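PDB 6LYJ: uracil-DNA glycosylase from Epstein-Barr virus, which belongs to the uracil-DNA glycosylase superfamily and folds as an alpha/beta protein round a four-stranded parallel sheet flanked by helices. Local coordinates for residues I52-V55 with R56-T60; F77-P80 with S81-K84; D91-H94 with G95-N99; G232-H235 with F236-A239. All coordinates share one frame; numbering follows the deposited sequence.

Contact 1 of 4, residues I52-V55 with R56-T60; sequences IACV and RRLRT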
# COMPACT_ATOMS: atom_id res chain seq x y z
N ILE A 52 -15.51 -14.32 6.16
CA ILE A 52 -14.53 -15.28 6.67
C ILE A 52 -14.72 -16.64 6.02
O ILE A 52 -13.76 -17.31 5.63
CB ILE A 52 -14.62 -15.35 8.21
CG1 ILE A 52 -14.13 -14.04 8.81
CG2 ILE A 52 -13.82 -16.54 8.74
CD1 ILE A 52 -14.40 -13.91 10.29
N ALA A 53 -15.98 -17.08 5.89
CA ALA A 53 -16.27 -18.37 5.26
C ALA A 53 -15.86 -18.37 3.79
O ALA A 53 -15.36 -19.38 3.28
CB ALA A 53 -17.75 -18.70 5.42
N CYS A 54 -16.11 -17.26 3.09
CA CYS A 54 -15.68 -17.15 1.70
C CYS A 54 -14.17 -17.34 1.58
O CYS A 54 -13.69 -18.08 0.71
CB CYS A 54 -16.09 -15.79 1.13
SG CYS A 54 -15.54 -15.49 -0.56
N VAL A 55 -13.41 -16.66 2.44
CA VAL A 55 -11.95 -16.82 2.41
C VAL A 55 -11.57 -18.26 2.71
O VAL A 55 -10.64 -18.81 2.10
CB VAL A 55 -11.28 -15.83 3.38
CG1 VAL A 55 -9.76 -16.03 3.37
CG2 VAL A 55 -11.62 -14.39 3.02
N ARG A 56 -12.26 -18.89 3.66
CA ARG A 56 -11.98 -20.30 3.97
C ARG A 56 -12.21 -21.20 2.76
O ARG A 56 -11.44 -22.14 2.53
CB ARG A 56 -12.84 -20.77 5.15
CG ARG A 56 -12.35 -20.26 6.50
CD ARG A 56 -12.98 -21.04 7.63
NE ARG A 56 -12.59 -20.51 8.93
CZ ARG A 56 -13.44 -20.07 9.85
NH1 ARG A 56 -14.75 -20.11 9.61
NH2 ARG A 56 -13.00 -19.60 11.00
N ARG A 57 -13.26 -20.94 1.99
CA ARG A 57 -13.48 -21.72 0.77
C ARG A 57 -12.38 -21.47 -0.24
O ARG A 57 -11.89 -22.41 -0.89
CB ARG A 57 -14.84 -21.39 0.15
CG ARG A 57 -16.05 -21.86 0.94
CD ARG A 57 -17.33 -21.72 0.13
NE ARG A 57 -17.52 -20.38 -0.42
CZ ARG A 57 -18.09 -19.37 0.23
NH1 ARG A 57 -18.53 -19.53 1.47
NH2 ARG A 57 -18.22 -18.19 -0.37
N LEU A 58 -11.97 -20.21 -0.41
CA LEU A 58 -10.94 -19.89 -1.39
C LEU A 58 -9.59 -20.46 -1.01
O LEU A 58 -8.77 -20.74 -1.89
CB LEU A 58 -10.85 -18.37 -1.57
CG LEU A 58 -12.09 -17.68 -2.15
CD1 LEU A 58 -12.01 -16.18 -1.97
CD2 LEU A 58 -12.24 -18.04 -3.63
N ARG A 59 -9.33 -20.67 0.29
CA ARG A 59 -8.02 -21.14 0.72
C ARG A 59 -7.73 -22.57 0.29
O ARG A 59 -6.55 -22.94 0.15
CB ARG A 59 -7.89 -21.03 2.24
CG ARG A 59 -7.27 -19.73 2.71
CD ARG A 59 -6.97 -19.78 4.20
NE ARG A 59 -7.09 -18.45 4.79
CZ ARG A 59 -6.13 -17.53 4.76
NH1 ARG A 59 -4.96 -17.81 4.18
NH2 ARG A 59 -6.32 -16.35 5.31
N THR A 60 -8.76 -23.40 0.09
CA THR A 60 -8.52 -24.77 -0.34
C THR A 60 -8.25 -24.87 -1.84
O THR A 60 -7.77 -25.91 -2.29
CB THR A 60 -9.72 -25.66 0.01
OG1 THR A 60 -10.85 -25.29 -0.78
CG2 THR A 60 -10.07 -25.54 1.48
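Ile52 and Arg56 lie side by side and point the same way along helix 42-59: the isoleucine chi1 of -68° sets CG2 anti to the backbone N, and the arginine chain is extended from CG to NE. The CG2 methyl therefore sits over the centre of one face of the Arg56 guanidinium, 3.7 Å from CZ, while NE of the same group makes a salt bridge with Glu68. Arg57 behaves differently. Its chain bends at chi3 (-53°) and folds the guanidinium back over the preceding turn, so that NH2 comes 3.4 Å from CA of Cys54, near the rim of one face. Next along, CD1 of Leu58 meets SG of Cys54 at 3.9 Å. Arg59 then repeats the side-by-side arrangement with Val55, its NE 3.9 Å from CG1 and the methyl approaching obliquely; NH2 is hydrogen-bonded to the carbonyl O of Pro66. Beneath these side chains run four i to i+4 backbone bonds, the last, from Arg59 N to Val55 O at 2.9 Å, being more bent (134°) than the other three. Val55 itself packs on Thr153 and Ile165, and Ile52 on Leu29. Chemically, all three arginines lay part of a guanidinium against carbon, and for Arg56 and Arg59 N-H groups are at the same time committed to acceptors just beyond strand 64-65, Glu68 and the carbonyl O of Pro66.

Contact 2 of 4, residues F77-P80 with S81-K84; sequences FCDP and SDIK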
# COMPACT_ATOMS: atom_id res chain seq x y z
N PHE A 77 -2.37 -5.60 18.69
CA PHE A 77 -1.21 -4.96 19.29
C PHE A 77 -1.55 -3.91 20.34
O PHE A 77 -0.65 -3.49 21.07
CB PHE A 77 -0.33 -4.30 18.21
CG PHE A 77 0.46 -5.27 17.38
CD1 PHE A 77 -0.12 -5.91 16.29
CD2 PHE A 77 1.79 -5.53 17.67
CE1 PHE A 77 0.61 -6.79 15.52
CE2 PHE A 77 2.53 -6.42 16.91
CZ PHE A 77 1.94 -7.05 15.83
N CYS A 78 -2.80 -3.50 20.44
CA CYS A 78 -3.19 -2.54 21.47
C CYS A 78 -4.69 -2.60 21.64
O CYS A 78 -5.41 -3.13 20.79
CB CYS A 78 -2.75 -1.11 21.11
SG CYS A 78 -3.69 -0.35 19.76
N ASP A 79 -5.16 -2.03 22.75
CA ASP A 79 -6.60 -1.93 22.94
C ASP A 79 -7.15 -0.93 21.92
O ASP A 79 -6.52 0.10 21.67
CB ASP A 79 -6.92 -1.45 24.35
CG ASP A 79 -6.40 -2.39 25.42
OD1 ASP A 79 -5.90 -3.48 25.07
OD2 ASP A 79 -6.49 -2.04 26.61
N PRO A 80 -8.31 -1.21 21.33
CA PRO A 80 -8.85 -0.27 20.33
C PRO A 80 -9.11 1.11 20.91
O PRO A 80 -8.98 2.11 20.18
CB PRO A 80 -10.13 -0.95 19.85
CG PRO A 80 -10.41 -2.04 20.85
CD PRO A 80 -9.08 -2.46 21.39
N SER A 81 -9.47 1.21 22.19
CA SER A 81 -9.70 2.51 22.80
C SER A 81 -8.43 3.35 22.86
O SER A 81 -8.52 4.57 23.03
CB SER A 81 -10.27 2.34 24.22
OG SER A 81 -11.59 1.86 24.17
N ASP A 82 -7.26 2.73 22.74
CA ASP A 82 -5.98 3.43 22.81
C ASP A 82 -5.42 3.80 21.43
O ASP A 82 -4.30 4.29 21.35
CB ASP A 82 -4.96 2.58 23.57
CG ASP A 82 -5.36 2.36 25.01
OD1 ASP A 82 -6.04 3.23 25.59
OD2 ASP A 82 -4.99 1.30 25.58
N ILE A 83 -6.18 3.56 20.36
CA ILE A 83 -5.70 3.89 19.02
C ILE A 83 -5.60 5.41 18.88
O ILE A 83 -6.52 6.15 19.25
CB ILE A 83 -6.62 3.28 17.95
CG1 ILE A 83 -6.47 1.76 17.96
CG2 ILE A 83 -6.32 3.88 16.58
CD1 ILE A 83 -7.52 1.03 17.16
N LYS A 84 -4.45 5.87 18.37
CA LYS A 84 -4.17 7.29 18.19
C LYS A 84 -3.92 7.68 16.74
O LYS A 84 -4.11 8.85 16.40
CB LYS A 84 -2.94 7.72 19.02
CG LYS A 84 -3.10 7.57 20.51
CD LYS A 84 -1.75 7.69 21.21
CE LYS A 84 -1.88 7.52 22.71
NZ LYS A 84 -0.57 7.63 23.41
O HOH W 1 -3.49 -0.76 24.75
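Pro80, Ser81 and Asp82 form a single turn of 3-10 helix in the loop that leads into strand 85-89 of the central parallel sheet. Two successive i to i+3 bonds define it: Asp82 N donates to Asp79 O at 2.9 Å, and Ile83 N to Pro80 O at 3.2 Å. Pro80 is the buried corner, its ring turned to Trp34 and Phe37 of helix 32-38, whereas Ser81 and Asp82 are exposed. Behind the turn, Ile83 folds under the proline: with its CG1 beside the backbone N (chi1 -69°), CD1 reaches to 3.7 Å from CA of Pro80. SG of Cys78 closes on the same side chain from the chain just before the turn, 3.9 Å from CG1 of Ile83, which also packs on Trp34, Leu182 and Cys185. On the outer side the carboxylates of Asp79 and Asp82 run alongside each other with their planes 21° apart. Their OD2 atoms are 3.8 Å from one another, a closeness of like charges that is probably unfavourable in itself. Separately, a water links the two residues at the mouth of the turn: it accepts from Asp79 N at 2.9 Å and donates to OD2 of Asp82 at 2.7 Å.

Contact 3 of 4, residues D91-H94 with G95-N99; sequences DPYH and GGQAN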
# COMPACT_ATOMS: atom_id res chain seq x y z
N ASP A 91 -4.48 -3.66 -0.22
CA ASP A 91 -4.57 -5.08 0.13
C ASP A 91 -3.20 -5.62 0.54
O ASP A 91 -2.19 -4.93 0.37
CB ASP A 91 -5.18 -5.85 -1.05
CG ASP A 91 -4.27 -5.93 -2.26
OD1 ASP A 91 -3.37 -5.08 -2.40
OD2 ASP A 91 -4.49 -6.85 -3.08
N PRO A 92 -3.12 -6.81 1.14
CA PRO A 92 -1.82 -7.30 1.62
C PRO A 92 -0.88 -7.62 0.47
O PRO A 92 -1.28 -7.79 -0.68
CB PRO A 92 -2.19 -8.57 2.41
CG PRO A 92 -3.65 -8.43 2.72
CD PRO A 92 -4.21 -7.72 1.53
N TYR A 93 0.41 -7.67 0.80
CA TYR A 93 1.40 -8.17 -0.14
C TYR A 93 1.03 -9.58 -0.57
O TYR A 93 0.52 -10.37 0.23
CB TYR A 93 2.79 -8.15 0.48
CG TYR A 93 3.25 -6.77 0.89
CD1 TYR A 93 3.66 -5.85 -0.06
CD2 TYR A 93 3.27 -6.40 2.23
CE1 TYR A 93 4.08 -4.59 0.31
CE2 TYR A 93 3.69 -5.14 2.61
CZ TYR A 93 4.09 -4.24 1.65
OH TYR A 93 4.51 -2.99 2.02
N HIS A 94 1.29 -9.91 -1.83
CA HIS A 94 0.79 -11.15 -2.41
C HIS A 94 1.90 -12.14 -2.74
O HIS A 94 1.70 -13.04 -3.56
CB HIS A 94 -0.05 -10.85 -3.66
CG HIS A 94 0.63 -9.98 -4.67
ND1 HIS A 94 1.61 -10.44 -5.52
CD2 HIS A 94 0.45 -8.67 -4.98
CE1 HIS A 94 2.02 -9.46 -6.30
NE2 HIS A 94 1.33 -8.37 -5.99
N GLY A 95 3.06 -12.01 -2.11
CA GLY A 95 4.17 -12.90 -2.39
C GLY A 95 4.70 -13.59 -1.15
O GLY A 95 5.81 -14.13 -1.16
N GLY A 96 3.92 -13.58 -0.07
CA GLY A 96 4.31 -14.21 1.18
C GLY A 96 4.95 -13.30 2.20
O GLY A 96 5.28 -13.78 3.30
N GLN A 97 5.14 -12.02 1.91
CA GLN A 97 5.79 -11.14 2.87
C GLN A 97 4.81 -10.43 3.79
O GLN A 97 5.24 -9.80 4.76
CB GLN A 97 6.68 -10.12 2.14
CG GLN A 97 5.97 -9.13 1.24
CD GLN A 97 5.73 -9.65 -0.17
OE1 GLN A 97 5.11 -10.70 -0.37
NE2 GLN A 97 6.20 -8.90 -1.17
N ALA A 98 3.50 -10.53 3.54
CA ALA A 98 2.53 -9.85 4.39
C ALA A 98 2.50 -10.46 5.79
O ALA A 98 2.65 -11.67 5.96
CB ALA A 98 1.14 -9.91 3.76
N ASN A 99 2.29 -9.61 6.80
CA ASN A 99 2.24 -10.03 8.19
C ASN A 99 0.98 -9.55 8.89
O ASN A 99 0.95 -9.46 10.13
CB ASN A 99 3.49 -9.55 8.95
CG ASN A 99 3.62 -8.02 8.97
OD1 ASN A 99 2.72 -7.30 8.55
ND2 ASN A 99 4.76 -7.54 9.47
O HOH W 2 2.01 -12.14 1.48
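Tyr93 and Gln97 make the tight half of this irregular loop after strand 85-89, which carries the DPYH signature of the family at its start. CB of Tyr93 is 3.4 Å from both CG and CD of Gln97, and CG of the ring is 3.6 Å from the same glutamine CG. The side chains cross at about a right angle, yet ring and amide planes are only 11° apart. Gln97 gets there by folding twice: its CG lies between the backbone N and the carbonyl carbon (chi1 65°), and the chain bends again at chi2 (-86°). Next to this pair the CB of Ala98 is lodged against Pro92, CB to CB 3.8 Å, while its CA lies at the edge of the tyrosine ring. The phenol OH reaches out to the carbonyl O of Phe103.

The other half is looser and polar. Gly95 and Gly96 carry the chain round the bend, and a water takes the place of direct backbone bonds between the two arms. It donates to Tyr93 O at 2.6 Å, accepts from Ala98 N at 3.0 Å and accepts weakly from Gly96 N. OE1 of Gln97 adds a weak bond from Gly95 N, 3.0 Å long. The amide is thus used at both ends, since its NE2 bonds to an aromatic side chain of another protein chain, just as NE2 of His94 bonds to a polar one there. This chemistry is consistent with a bend held by side-chain packing and one water, with the NE2 atoms of His94 and Gln97 committed to the other protein chain.

Contact 4 of 4, residues G232-H235 with F236-A239; sequences GNNH and FVLA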
# COMPACT_ATOMS: atom_id res chain seq x y z
N GLY A 232 7.76 15.21 2.14
CA GLY A 232 7.44 16.57 2.52
C GLY A 232 6.06 16.76 3.11
O GLY A 232 5.72 17.90 3.47
N ASN A 233 5.25 15.71 3.21
CA ASN A 233 3.89 15.91 3.70
C ASN A 233 3.85 16.20 5.20
O ASN A 233 2.84 16.71 5.69
CB ASN A 233 3.00 14.70 3.36
CG ASN A 233 3.40 13.42 4.08
OD1 ASN A 233 4.17 13.42 5.03
ND2 ASN A 233 2.84 12.31 3.63
N ASN A 234 4.92 15.88 5.94
CA ASN A 234 5.06 16.23 7.35
C ASN A 234 4.03 15.53 8.23
O ASN A 234 3.76 15.98 9.35
CB ASN A 234 4.99 17.75 7.55
CG ASN A 234 5.90 18.25 8.66
OD1 ASN A 234 6.99 17.72 8.87
ND2 ASN A 234 5.45 19.28 9.37
N HIS A 235 3.46 14.41 7.76
CA HIS A 235 2.31 13.82 8.43
C HIS A 235 2.65 13.29 9.82
O HIS A 235 1.80 13.34 10.72
CB HIS A 235 1.73 12.70 7.58
CG HIS A 235 0.84 13.16 6.47
ND1 HIS A 235 0.12 12.29 5.68
CD2 HIS A 235 0.57 14.41 6.00
CE1 HIS A 235 -0.57 12.98 4.78
NE2 HIS A 235 -0.31 14.26 4.96
N PHE A 236 3.86 12.77 10.03
CA PHE A 236 4.19 12.19 11.33
C PHE A 236 4.44 13.27 12.38
O PHE A 236 4.03 13.12 13.54
CB PHE A 236 5.40 11.27 11.18
CG PHE A 236 5.16 10.14 10.22
CD1 PHE A 236 4.51 8.99 10.63
CD2 PHE A 236 5.56 10.24 8.90
CE1 PHE A 236 4.28 7.95 9.75
CE2 PHE A 236 5.33 9.21 8.00
CZ PHE A 236 4.69 8.06 8.43
N VAL A 237 5.00 14.40 11.95
CA VAL A 237 5.14 15.55 12.84
C VAL A 237 3.77 16.13 13.17
O VAL A 237 3.46 16.41 14.33
CB VAL A 237 6.06 16.61 12.20
CG1 VAL A 237 6.07 17.89 13.04
CG2 VAL A 237 7.47 16.06 12.02
N LEU A 238 2.94 16.36 12.15
CA LEU A 238 1.61 16.91 12.39
C LEU A 238 0.80 15.99 13.30
O LEU A 238 0.06 16.46 14.17
CB LEU A 238 0.88 17.14 11.07
CG LEU A 238 1.50 18.19 10.15
CD1 LEU A 238 0.83 18.17 8.78
CD2 LEU A 238 1.43 19.58 10.78
N ALA A 239 0.95 14.68 13.12
CA ALA A 239 0.25 13.71 13.95
C ALA A 239 0.66 13.86 15.41
O ALA A 239 -0.20 13.92 16.31
CB ALA A 239 0.51 12.30 13.45
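Leu238 lays its side chain against the carbonyl O of Asn234, one turn back at the start of helix 235-245. Its CB is 3.5 Å from Asn234 O; CG, anti to its own carbonyl carbon (chi1 -65°), comes nearer still, 3.3 Å from that oxygen; and at the tip CD1 lies 4.0 Å from the carbonyl O of Asn233, having passed Asn234 O on the way. The same carbonyl of Asn234 accepts from Leu238 N at 2.9 Å in a nearly straight bond (173°), so main chain and side chain of the leucine close on one oxygen. Ala239 N repeats the i to i+4 pattern with His235 O.

Asn234 crosses Val237 at a slant, its OD1 3.6 Å from CG2 of the valine and its ND2 next to CG1. That OD1 does not cap the helix but is hydrogen-bonded to Arg124, while Glu121 of the same helix, 113-125, accepts from Asn234 N. The neighbouring asparagine does turn back on the chain: OD1 of Asn233 accepts from His235 N at 3.0 Å, with the donor above the amide plane. Its ND2 sits over one face of the His235 imidazole, near the rim, and bonds to Ser211; ND1 of that ring is paired with Trp190. Phe236 packs on Met188, and Ala239 on Val186 and Met188, of strand 186-190. Asn233 thus forms an Asx turn just before the helix, and Asn234 occupies the N-cap position without a side-chain capping bond, where helix 235-245 joins the parallel sheet of the alpha/beta fold.

Overall arrangement
The four contacts follow one another along the chain without interlocking. Contacts 2 and 3 bracket strand 85-89 of the parallel sheet, one in the loop entering it and the other in the loop leaving it; their centres are about 23 Å apart, although their nearest atoms come to about 6 Å. Contact 4, at the start of helix 235-245, also approaches contact 2 to about 6 Å between nearest atoms. Contact 1 lies out on helix 42-59. Centre to centre, contact 1 is about 17 Å from contact 3 and about 39 Å from contact 4, which is across the middle of the chain. Among the four, contact 3 alone touches the other protein chain and holds the family signature.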